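Local coordinates for protein 6-phospho-alpha-glucosidase (Merdibacter massiliensis, PDB 6VC6) that probably hydrolyses 6-phospho-alpha-glucosides, working with a bound NAD and a manganese ion as a family 4 glycosyl hydrolase, at residues N5-G10 and D79-Q84; K34-D39 and A72-D77; I40-Q45 and Y67-A72. One frame throughout, in Å; residues are numbered along the deposited sequence.

Interaction 1: residues N5-G10 and D79-Q84. With NAD (nicotinamide-adenine-dinucleotide), chain G.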
# COMPACT_ATOMS: atom_id res chain seq x y z
N ASN A 5 -14.26 -17.85 -5.16
CA ASN A 5 -14.16 -17.85 -3.71
C ASN A 5 -13.07 -16.88 -3.28
O ASN A 5 -11.94 -16.96 -3.78
CB ASN A 5 -13.86 -19.26 -3.18
CG ASN A 5 -14.97 -20.24 -3.47
OD1 ASN A 5 -16.11 -19.86 -3.71
ND2 ASN A 5 -14.64 -21.53 -3.45
N VAL A 6 -13.41 -15.97 -2.38
CA VAL A 6 -12.51 -14.90 -1.96
C VAL A 6 -12.37 -14.92 -0.45
O VAL A 6 -13.34 -15.17 0.27
CB VAL A 6 -13.02 -13.52 -2.44
CG1 VAL A 6 -12.09 -12.40 -2.00
CG2 VAL A 6 -13.19 -13.51 -3.95
N CYS A 7 -11.16 -14.67 0.04
CA CYS A 7 -10.90 -14.52 1.46
C CYS A 7 -10.14 -13.22 1.70
O CYS A 7 -9.15 -12.94 1.02
CB CYS A 7 -10.10 -15.70 2.02
SG CYS A 7 -9.42 -15.40 3.67
N ILE A 8 -10.62 -12.42 2.65
CA ILE A 8 -9.97 -11.18 3.04
C ILE A 8 -9.17 -11.44 4.31
O ILE A 8 -9.75 -11.80 5.35
CB ILE A 8 -10.98 -10.04 3.25
CG1 ILE A 8 -11.61 -9.63 1.92
CG2 ILE A 8 -10.31 -8.85 3.92
CD1 ILE A 8 -12.70 -8.58 2.07
N VAL A 9 -7.86 -11.29 4.23
CA VAL A 9 -6.99 -11.40 5.39
C VAL A 9 -6.91 -10.03 6.05
O VAL A 9 -6.44 -9.06 5.44
CB VAL A 9 -5.60 -11.92 5.01
CG1 VAL A 9 -4.66 -11.83 6.21
CG2 VAL A 9 -5.69 -13.35 4.51
N GLY A 10 -7.35 -9.95 7.30
CA GLY A 10 -7.49 -8.67 7.97
C GLY A 10 -8.93 -8.19 7.91
O GLY A 10 -9.20 -7.04 7.56
N ASP A 79 -9.90 -18.97 -4.53
CA ASP A 79 -9.37 -18.48 -5.80
C ASP A 79 -8.56 -17.20 -5.62
O ASP A 79 -7.56 -17.00 -6.31
CB ASP A 79 -10.51 -18.24 -6.79
CG ASP A 79 -11.25 -19.51 -7.15
OD1 ASP A 79 -10.60 -20.46 -7.64
OD2 ASP A 79 -12.48 -19.56 -6.93
N PHE A 80 -8.98 -16.33 -4.70
CA PHE A 80 -8.32 -15.06 -4.47
C PHE A 80 -8.21 -14.81 -2.97
O PHE A 80 -9.15 -15.08 -2.22
CB PHE A 80 -9.08 -13.90 -5.13
CG PHE A 80 -8.90 -13.84 -6.62
CD1 PHE A 80 -7.80 -13.20 -7.17
CD2 PHE A 80 -9.83 -14.41 -7.47
CE1 PHE A 80 -7.64 -13.14 -8.54
CE2 PHE A 80 -9.67 -14.35 -8.84
CZ PHE A 80 -8.58 -13.71 -9.38
N ILE A 81 -7.07 -14.28 -2.55
CA ILE A 81 -6.84 -13.87 -1.17
C ILE A 81 -6.52 -12.38 -1.18
O ILE A 81 -5.50 -11.96 -1.76
CB ILE A 81 -5.70 -14.66 -0.51
CG1 ILE A 81 -5.95 -16.17 -0.64
CG2 ILE A 81 -5.56 -14.27 0.95
CD1 ILE A 81 -7.15 -16.66 0.14
N PHE A 82 -7.38 -11.58 -0.56
CA PHE A 82 -7.18 -10.14 -0.42
C PHE A 82 -6.54 -9.89 0.94
O PHE A 82 -7.17 -10.11 1.98
CB PHE A 82 -8.50 -9.38 -0.55
CG PHE A 82 -9.09 -9.39 -1.94
CD1 PHE A 82 -8.47 -10.07 -2.98
CD2 PHE A 82 -10.26 -8.70 -2.20
CE1 PHE A 82 -9.02 -10.07 -4.25
CE2 PHE A 82 -10.82 -8.70 -3.47
CZ PHE A 82 -10.19 -9.38 -4.50
N MSE A 83 -5.29 -9.45 0.94
CA MSE A 83 -4.57 -9.23 2.19
C MSE A 83 -4.46 -7.75 2.54
O MSE A 83 -3.91 -6.96 1.77
CB MSE A 83 -3.17 -9.85 2.11
CG MSE A 83 -3.14 -11.23 1.47
SE MSE A 83 -1.58 -12.27 2.00
CE MSE A 83 -2.08 -12.63 3.85
N GLN A 84 -4.97 -7.38 3.71
CA GLN A 84 -4.91 -6.01 4.19
C GLN A 84 -4.71 -5.99 5.71
O GLN A 84 -5.40 -5.30 6.45
CB GLN A 84 -6.16 -5.22 3.79
CG GLN A 84 -7.48 -5.84 4.23
CD GLN A 84 -8.66 -4.93 3.96
OE1 GLN A 84 -9.78 -5.19 4.41
NE2 GLN A 84 -8.42 -3.85 3.22
PA NAD G . -6.38 -1.63 10.80
O1A NAD G . -7.70 -0.91 10.85
O2A NAD G . -5.56 -1.79 12.06
O5B NAD G . -6.63 -3.10 10.19
C5B NAD G . -5.65 -4.12 10.32
C4B NAD G . -6.33 -5.45 10.59
O4B NAD G . -5.43 -6.52 10.30
C3B NAD G . -6.72 -5.57 12.05
O3B NAD G . -8.10 -5.93 12.15
C2B NAD G . -5.86 -6.68 12.61
O2B NAD G . -6.61 -7.49 13.52
C1B NAD G . -5.47 -7.47 11.37
N9A NAD G . -4.17 -8.15 11.54
C8A NAD G . -3.06 -7.65 12.10
N7A NAD G . -2.05 -8.57 12.09
C5A NAD G . -2.53 -9.69 11.52
C6A NAD G . -2.00 -11.03 11.19
N6A NAD G . -0.73 -11.38 11.48
N1A NAD G . -2.84 -11.90 10.58
C2A NAD G . -4.11 -11.58 10.28
N3A NAD G . -4.65 -10.37 10.55
C4A NAD G . -3.93 -9.41 11.16
O3 NAD G . -5.45 -0.97 9.67
PN NAD G . -6.05 -0.12 8.44
O1N NAD G . -5.82 1.35 8.72
O2N NAD G . -7.43 -0.62 8.10
O5D NAD G . -5.04 -0.58 7.28
C5D NAD G . -5.21 -1.84 6.64
C4D NAD G . -3.96 -2.15 5.84
O4D NAD G . -4.12 -1.72 4.49
C3D NAD G . -2.77 -1.39 6.41
O3D NAD G . -1.66 -2.29 6.53
C2D NAD G . -2.43 -0.35 5.36
O2D NAD G . -1.03 -0.10 5.31
C1D NAD G . -2.93 -1.03 4.10
N1N NAD G . -3.17 -0.08 3.01
C2N NAD G . -2.37 -0.17 1.95
C3N NAD G . -2.52 0.69 0.87
C7N NAD G . -1.59 0.54 -0.30
O7N NAD G . -1.55 1.42 -1.14
N7N NAD G . -0.83 -0.55 -0.38
C4N NAD G . -3.53 1.64 0.90
C5N NAD G . -4.34 1.72 2.02
C6N NAD G . -4.15 0.84 3.08
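The backbone oxygen Asn5 O takes two donors at once, Asp79 N at 3.0 Å and Phe80 N at 3.2 Å; the second lies almost in line with the carbonyl, while the first comes in tilted from the carbonyl plane. The same corner is closed in reverse by the carboxylate of Asp79, whose OD2 receives Asn5 N at 3.0 Å in a nearly straight bond (171°) through its anti lone pair. An aspartate suits this place because it continues the strand pairing with its side chain where the backbone of 79-84 has not yet become a strand. The polar end of Asn5 turns elsewhere, its ND2 bonding to Asp77 O. From there the two strands run parallel, Cys7 N bonding to Phe80 O and Val9 N to Phe82 O, with Cys7 O and Val9 O accepting from Phe82 N and Gln84 N in turn. This is the centre of a Rossmann fold: strand 4-9 is its first strand, strand 80-83 its fourth, and strand 32-38 pairs with the other edge of 4-9. On the face holding Val6, Ile8 and Phe82, the methyl Val6 CG1 sits over the middle of the Phe82 ring, 4.1 Å from its centroid, a CH-pi contact. Val6 puts CG1 there by holding it anti to the backbone N (chi1 179°). Phe23 of helix 16-25 also packs on this ring. The opposite face carries Cys7, Val9, Ile81 and Met83: Cys7 CB meets Ile81 CD1 at 3.6 Å, and Val9 CG1 touches CE of Met83, a selenomethionine, also at 3.6 Å. Gly10 opens the glycine-rich turn beside NAD; at its positive phi (99°) a side chain would run into Gln84 O.

Interaction 2: residues K34-D39 and A72-D77. With NAD (nicotinamide-adenine-dinucleotide), chain G.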
# COMPACT_ATOMS: atom_id res chain seq x y z
N LYS A 34 -18.44 -17.41 -2.64
CA LYS A 34 -18.15 -17.53 -1.22
C LYS A 34 -17.15 -16.46 -0.82
O LYS A 34 -16.19 -16.20 -1.56
CB LYS A 34 -17.61 -18.92 -0.88
CG LYS A 34 -17.34 -19.16 0.59
CD LYS A 34 -16.61 -20.48 0.79
CE LYS A 34 -16.32 -20.74 2.26
NZ LYS A 34 -15.42 -21.91 2.45
N LEU A 35 -17.37 -15.85 0.34
CA LEU A 35 -16.46 -14.85 0.89
C LEU A 35 -16.21 -15.17 2.36
O LEU A 35 -17.16 -15.45 3.10
CB LEU A 35 -17.02 -13.43 0.74
CG LEU A 35 -16.24 -12.34 1.48
CD1 LEU A 35 -14.95 -12.00 0.75
CD2 LEU A 35 -17.09 -11.10 1.67
N VAL A 36 -14.95 -15.12 2.77
CA VAL A 36 -14.55 -15.41 4.14
C VAL A 36 -13.67 -14.27 4.64
O VAL A 36 -12.67 -13.93 4.00
CB VAL A 36 -13.80 -16.75 4.26
CG1 VAL A 36 -13.43 -17.02 5.71
CG2 VAL A 36 -14.65 -17.88 3.71
N LEU A 37 -14.03 -13.69 5.78
CA LEU A 37 -13.20 -12.70 6.45
C LEU A 37 -12.35 -13.41 7.50
O LEU A 37 -12.88 -14.07 8.40
CB LEU A 37 -14.05 -11.62 7.11
CG LEU A 37 -15.01 -10.81 6.23
CD1 LEU A 37 -15.68 -9.72 7.05
CD2 LEU A 37 -14.28 -10.21 5.04
N PHE A 38 -11.03 -13.28 7.38
CA PHE A 38 -10.11 -13.85 8.35
C PHE A 38 -9.39 -12.73 9.10
O PHE A 38 -9.08 -11.68 8.53
CB PHE A 38 -9.08 -14.76 7.69
CG PHE A 38 -8.08 -15.34 8.66
CD1 PHE A 38 -8.40 -16.45 9.43
CD2 PHE A 38 -6.83 -14.77 8.81
CE1 PHE A 38 -7.49 -16.98 10.32
CE2 PHE A 38 -5.91 -15.30 9.71
CZ PHE A 38 -6.25 -16.40 10.46
N ASP A 39 -9.14 -12.97 10.39
CA ASP A 39 -8.41 -12.04 11.23
C ASP A 39 -7.94 -12.78 12.47
O ASP A 39 -8.49 -13.81 12.84
CB ASP A 39 -9.28 -10.83 11.62
CG ASP A 39 -8.46 -9.62 12.00
OD1 ASP A 39 -7.56 -9.75 12.86
OD2 ASP A 39 -8.72 -8.53 11.45
N ALA A 72 -7.81 -22.74 8.58
CA ALA A 72 -8.33 -23.81 7.74
C ALA A 72 -9.65 -23.41 7.09
O ALA A 72 -9.86 -23.63 5.89
CB ALA A 72 -8.49 -25.09 8.55
N GLU A 73 -10.55 -22.81 7.87
CA GLU A 73 -11.82 -22.36 7.32
C GLU A 73 -11.63 -21.25 6.29
O GLU A 73 -12.42 -21.14 5.35
CB GLU A 73 -12.73 -21.86 8.44
CG GLU A 73 -13.33 -22.95 9.32
CD GLU A 73 -14.32 -22.40 10.32
OE1 GLU A 73 -14.61 -21.19 10.27
OE2 GLU A 73 -14.81 -23.18 11.17
N ALA A 74 -10.58 -20.44 6.44
CA ALA A 74 -10.43 -19.26 5.60
C ALA A 74 -9.77 -19.58 4.27
O ALA A 74 -10.20 -19.07 3.22
CB ALA A 74 -9.63 -18.19 6.34
N TYR A 75 -8.73 -20.41 4.27
CA TYR A 75 -7.85 -20.56 3.12
C TYR A 75 -8.13 -21.79 2.27
O TYR A 75 -7.46 -21.99 1.25
CB TYR A 75 -6.39 -20.58 3.59
CG TYR A 75 -5.99 -19.38 4.42
CD1 TYR A 75 -6.54 -18.13 4.17
CD2 TYR A 75 -5.07 -19.50 5.45
CE1 TYR A 75 -6.18 -17.03 4.93
CE2 TYR A 75 -4.70 -18.41 6.21
CZ TYR A 75 -5.26 -17.18 5.94
OH TYR A 75 -4.90 -16.08 6.70
N LYS A 76 -9.09 -22.63 2.66
CA LYS A 76 -9.36 -23.85 1.91
C LYS A 76 -10.20 -23.56 0.68
O LYS A 76 -11.25 -22.91 0.77
CB LYS A 76 -10.06 -24.88 2.80
CG LYS A 76 -9.11 -25.84 3.49
CD LYS A 76 -9.77 -27.19 3.74
CE LYS A 76 -10.48 -27.21 5.08
NZ LYS A 76 -9.52 -27.29 6.21
N ASP A 77 -9.73 -24.03 -0.48
CA ASP A 77 -10.44 -23.91 -1.75
C ASP A 77 -10.76 -22.45 -2.07
O ASP A 77 -11.92 -22.06 -2.25
CB ASP A 77 -11.71 -24.77 -1.75
CG ASP A 77 -12.32 -24.92 -3.13
OD1 ASP A 77 -13.45 -24.43 -3.34
OD2 ASP A 77 -11.67 -25.52 -4.01
PA NAD G . -6.38 -1.63 10.80
O1A NAD G . -7.70 -0.91 10.85
O2A NAD G . -5.56 -1.79 12.06
O5B NAD G . -6.63 -3.10 10.19
C5B NAD G . -5.65 -4.12 10.32
C4B NAD G . -6.33 -5.45 10.59
O4B NAD G . -5.43 -6.52 10.30
C3B NAD G . -6.72 -5.57 12.05
O3B NAD G . -8.10 -5.93 12.15
C2B NAD G . -5.86 -6.68 12.61
O2B NAD G . -6.61 -7.49 13.52
C1B NAD G . -5.47 -7.47 11.37
N9A NAD G . -4.17 -8.15 11.54
C8A NAD G . -3.06 -7.65 12.10
N7A NAD G . -2.05 -8.57 12.09
C5A NAD G . -2.53 -9.69 11.52
C6A NAD G . -2.00 -11.03 11.19
N6A NAD G . -0.73 -11.38 11.48
N1A NAD G . -2.84 -11.90 10.58
C2A NAD G . -4.11 -11.58 10.28
N3A NAD G . -4.65 -10.37 10.55
C4A NAD G . -3.93 -9.41 11.16
O3 NAD G . -5.45 -0.97 9.67
PN NAD G . -6.05 -0.12 8.44
O1N NAD G . -5.82 1.35 8.72
O2N NAD G . -7.43 -0.62 8.10
O5D NAD G . -5.04 -0.58 7.28
C5D NAD G . -5.21 -1.84 6.64
C4D NAD G . -3.96 -2.15 5.84
O4D NAD G . -4.12 -1.72 4.49
C3D NAD G . -2.77 -1.39 6.41
O3D NAD G . -1.66 -2.29 6.53
C2D NAD G . -2.43 -0.35 5.36
O2D NAD G . -1.03 -0.10 5.31
C1D NAD G . -2.93 -1.03 4.10
N1N NAD G . -3.17 -0.08 3.01
C2N NAD G . -2.37 -0.17 1.95
C3N NAD G . -2.52 0.69 0.87
C7N NAD G . -1.59 0.54 -0.30
O7N NAD G . -1.55 1.42 -1.14
N7N NAD G . -0.83 -0.55 -0.38
C4N NAD G . -3.53 1.64 0.90
C5N NAD G . -4.34 1.72 2.02
C6N NAD G . -4.15 0.84 3.08
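Phe38 and Val36 of strand 32-38, the second strand of the Rossmann sheet, pack against Ala74 and Tyr75 of the short helix 71-75, which lies over one face of that sheet. The segments exchange no hydrogen bond, and the contact is carried by apolar and aromatic groups. Among the aliphatic touches, Val36 CG1 comes against Ala74 CA at 3.7 Å, and Ala74 CB rests on Phe38 CB, also at 3.7 Å. With Val36 CG1 against the helix backbone, a side chain as small as a methyl suits the place. The aromatic part is an edge-to-face pair: the hydroxyl-end edge of Tyr75 lies over a face of Phe38, offset toward the rim, with Tyr75 OH 3.1 Å from Phe38 CD2, the planes 53° and the centroids 5.2 Å apart. Phe38 reaches it by setting CG anti to the backbone N (chi1 179°). A serine in place of Phe38 would probably leave the Tyr75 edge without its ring and open a gap beside Ala74. Polar bonds serve the cofactor instead. Asp39, just after the strand, holds the adenosine ribose as acids at this place do in Rossmann dinucleotide folds: OD2 accepts from NAD O3B (2.8 Å) and OD1 from NAD O2B (2.5 Å).

Interaction 3: residues I40-Q45 and Y67-A72. With NAD (nicotinamide-adenine-dinucleotide), chain G.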
# COMPACT_ATOMS: atom_id res chain seq x y z
N ILE A 40 -6.88 -12.24 13.09
CA ILE A 40 -6.40 -12.79 14.36
C ILE A 40 -7.04 -12.11 15.56
O ILE A 40 -6.83 -12.56 16.70
CB ILE A 40 -4.87 -12.69 14.47
CG1 ILE A 40 -4.43 -11.22 14.49
CG2 ILE A 40 -4.20 -13.44 13.33
CD1 ILE A 40 -3.04 -11.01 15.05
N ASP A 41 -7.82 -11.05 15.34
CA ASP A 41 -8.53 -10.34 16.41
C ASP A 41 -10.02 -10.62 16.23
O ASP A 41 -10.68 -10.00 15.40
CB ASP A 41 -8.22 -8.85 16.35
CG ASP A 41 -8.56 -8.13 17.64
OD1 ASP A 41 -9.50 -8.57 18.35
OD2 ASP A 41 -7.90 -7.12 17.95
N ALA A 42 -10.54 -11.56 17.03
CA ALA A 42 -11.93 -11.96 16.88
C ALA A 42 -12.88 -10.83 17.25
O ALA A 42 -13.91 -10.64 16.58
CB ALA A 42 -12.21 -13.20 17.73
N GLU A 43 -12.57 -10.08 18.31
CA GLU A 43 -13.49 -9.04 18.76
C GLU A 43 -13.51 -7.84 17.82
O GLU A 43 -14.56 -7.22 17.64
CB GLU A 43 -13.12 -8.60 20.18
CG GLU A 43 -13.79 -9.42 21.27
CD GLU A 43 -15.18 -8.93 21.61
OE1 GLU A 43 -15.55 -8.91 22.80
OE2 GLU A 43 -15.92 -8.56 20.67
N ARG A 44 -12.36 -7.51 17.22
CA ARG A 44 -12.33 -6.39 16.28
C ARG A 44 -13.06 -6.73 14.98
O ARG A 44 -13.66 -5.85 14.35
CB ARG A 44 -10.89 -5.99 15.99
CG ARG A 44 -10.74 -4.78 15.08
CD ARG A 44 -9.28 -4.44 14.84
NE ARG A 44 -9.13 -3.32 13.92
CZ ARG A 44 -9.16 -2.04 14.30
NH1 ARG A 44 -9.33 -1.73 15.57
NH2 ARG A 44 -9.01 -1.08 13.39
N GLN A 45 -13.02 -8.00 14.57
CA GLN A 45 -13.65 -8.42 13.33
C GLN A 45 -15.15 -8.66 13.47
O GLN A 45 -15.87 -8.59 12.47
CB GLN A 45 -12.98 -9.70 12.82
CG GLN A 45 -13.39 -10.12 11.42
CD GLN A 45 -12.71 -11.40 10.97
OE1 GLN A 45 -12.10 -11.46 9.90
NE2 GLN A 45 -12.81 -12.44 11.79
N TYR A 67 -17.15 -15.08 8.65
CA TYR A 67 -15.94 -14.51 9.22
C TYR A 67 -15.41 -15.45 10.29
O TYR A 67 -16.19 -16.05 11.04
CB TYR A 67 -16.18 -13.10 9.80
CG TYR A 67 -17.14 -13.04 10.97
CD1 TYR A 67 -18.50 -12.86 10.77
CD2 TYR A 67 -16.68 -13.12 12.28
CE1 TYR A 67 -19.38 -12.79 11.83
CE2 TYR A 67 -17.55 -13.05 13.35
CZ TYR A 67 -18.90 -12.89 13.12
OH TYR A 67 -19.77 -12.82 14.18
N THR A 68 -14.09 -15.58 10.36
CA THR A 68 -13.48 -16.58 11.22
C THR A 68 -12.08 -16.15 11.62
O THR A 68 -11.49 -15.25 11.02
CB THR A 68 -13.42 -17.95 10.53
OG1 THR A 68 -12.79 -18.90 11.40
CG2 THR A 68 -12.61 -17.86 9.24
N THR A 69 -11.56 -16.80 12.66
CA THR A 69 -10.17 -16.68 13.06
C THR A 69 -9.43 -18.01 12.91
O THR A 69 -8.38 -18.22 13.52
CB THR A 69 -10.05 -16.18 14.50
OG1 THR A 69 -10.30 -17.26 15.41
CG2 THR A 69 -11.05 -15.06 14.76
N ASP A 70 -9.98 -18.92 12.10
CA ASP A 70 -9.40 -20.23 11.86
C ASP A 70 -8.79 -20.26 10.46
O ASP A 70 -9.52 -20.05 9.48
CB ASP A 70 -10.46 -21.32 12.01
CG ASP A 70 -9.93 -22.71 11.71
OD1 ASP A 70 -8.71 -22.93 11.86
OD2 ASP A 70 -10.73 -23.59 11.34
N PRO A 71 -7.49 -20.51 10.32
CA PRO A 71 -6.88 -20.51 8.98
C PRO A 71 -7.45 -21.57 8.05
O PRO A 71 -7.56 -21.33 6.84
CB PRO A 71 -5.39 -20.74 9.27
CG PRO A 71 -5.20 -20.33 10.69
CD PRO A 71 -6.48 -20.69 11.39
N ALA A 72 -7.81 -22.74 8.58
CA ALA A 72 -8.33 -23.81 7.74
C ALA A 72 -9.65 -23.41 7.09
O ALA A 72 -9.86 -23.63 5.89
CB ALA A 72 -8.49 -25.09 8.55
PA NAD G . -6.38 -1.63 10.80
O1A NAD G . -7.70 -0.91 10.85
O2A NAD G . -5.56 -1.79 12.06
O5B NAD G . -6.63 -3.10 10.19
C5B NAD G . -5.65 -4.12 10.32
C4B NAD G . -6.33 -5.45 10.59
O4B NAD G . -5.43 -6.52 10.30
C3B NAD G . -6.72 -5.57 12.05
O3B NAD G . -8.10 -5.93 12.15
C2B NAD G . -5.86 -6.68 12.61
O2B NAD G . -6.61 -7.49 13.52
C1B NAD G . -5.47 -7.47 11.37
N9A NAD G . -4.17 -8.15 11.54
C8A NAD G . -3.06 -7.65 12.10
N7A NAD G . -2.05 -8.57 12.09
C5A NAD G . -2.53 -9.69 11.52
C6A NAD G . -2.00 -11.03 11.19
N6A NAD G . -0.73 -11.38 11.48
N1A NAD G . -2.84 -11.90 10.58
C2A NAD G . -4.11 -11.58 10.28
N3A NAD G . -4.65 -10.37 10.55
C4A NAD G . -3.93 -9.41 11.16
O3 NAD G . -5.45 -0.97 9.67
PN NAD G . -6.05 -0.12 8.44
O1N NAD G . -5.82 1.35 8.72
O2N NAD G . -7.43 -0.62 8.10
O5D NAD G . -5.04 -0.58 7.28
C5D NAD G . -5.21 -1.84 6.64
C4D NAD G . -3.96 -2.15 5.84
O4D NAD G . -4.12 -1.72 4.49
C3D NAD G . -2.77 -1.39 6.41
O3D NAD G . -1.66 -2.29 6.53
C2D NAD G . -2.43 -0.35 5.36
O2D NAD G . -1.03 -0.10 5.31
C1D NAD G . -2.93 -1.03 4.10
N1N NAD G . -3.17 -0.08 3.01
C2N NAD G . -2.37 -0.17 1.95
C3N NAD G . -2.52 0.69 0.87
C7N NAD G . -1.59 0.54 -0.30
O7N NAD G . -1.55 1.42 -1.14
N7N NAD G . -0.83 -0.55 -0.38
C4N NAD G . -3.53 1.64 0.90
C5N NAD G . -4.34 1.72 2.02
C6N NAD G . -4.15 0.84 3.08
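In the beta-alpha-beta unit of strand 32-38, helix 42-59 and strand 64-68, the first turn of helix 42-59 meets the end of strand 64-68 and the loop just beyond it. Ala42 CB touches Thr69 CG2 at 3.7 Å, a small methyl-to-methyl contact at the surface. Deeper in, Gln45 stretches its chain, CG anti to the backbone N (chi1 -171°), and the end of its side chain lies beside Thr68 O and Tyr67 CB. Amide and Tyr67 ring are inclined at 67°, and the Tyr67 hydroxyl bonds to Glu50 of the same helix. Asp41 is the N-cap of helix 42-59, its OD1 taking Arg44 N at 3.3 Å from above the carboxylate plane. Asp70 is that of helix 71-75, its OD1 accepting weakly from Ala72 N; an ST turn leads into it, Thr68 OG1 receiving Asp70 N at 2.9 Å. Ile40 lays its aliphatic branches against the adenine of NAD, CG2 coming within 3.4 Å of N1A. Arg44 gives NH2 to the phosphate oxygen O1A of NAD at 2.9 Å, while its NH1 forms a salt bridge with Glu292. The guanidinium probably offsets part of the diphosphate charge, with Glu292 positioning it.

How the interactions relate
All three contacts belong to one Rossmann half and border the same NAD, nested along the chain: interaction 3 lies within the loop closed by interaction 2, which lies within that of interaction 1. Interactions 1 and 2 join through neighbouring strands, Gly10 N standing 2.7 Å from Phe38 O, a probable hydrogen bond. Interactions 2 and 3 share Ala72 and meet where Leu37 O comes 2.8 Å from Thr68 N and Glu73 OE1 3.1 Å from Thr68 OG1. Interactions 1 and 3 do not touch; their centres are 13 Å apart. Asp39, Ile40 and Arg44 hold the adenosine and its phosphate, whereas Gln84 lies by the nicotinamide ribose, its side chain about 10 Å from the bound sugar phosphate.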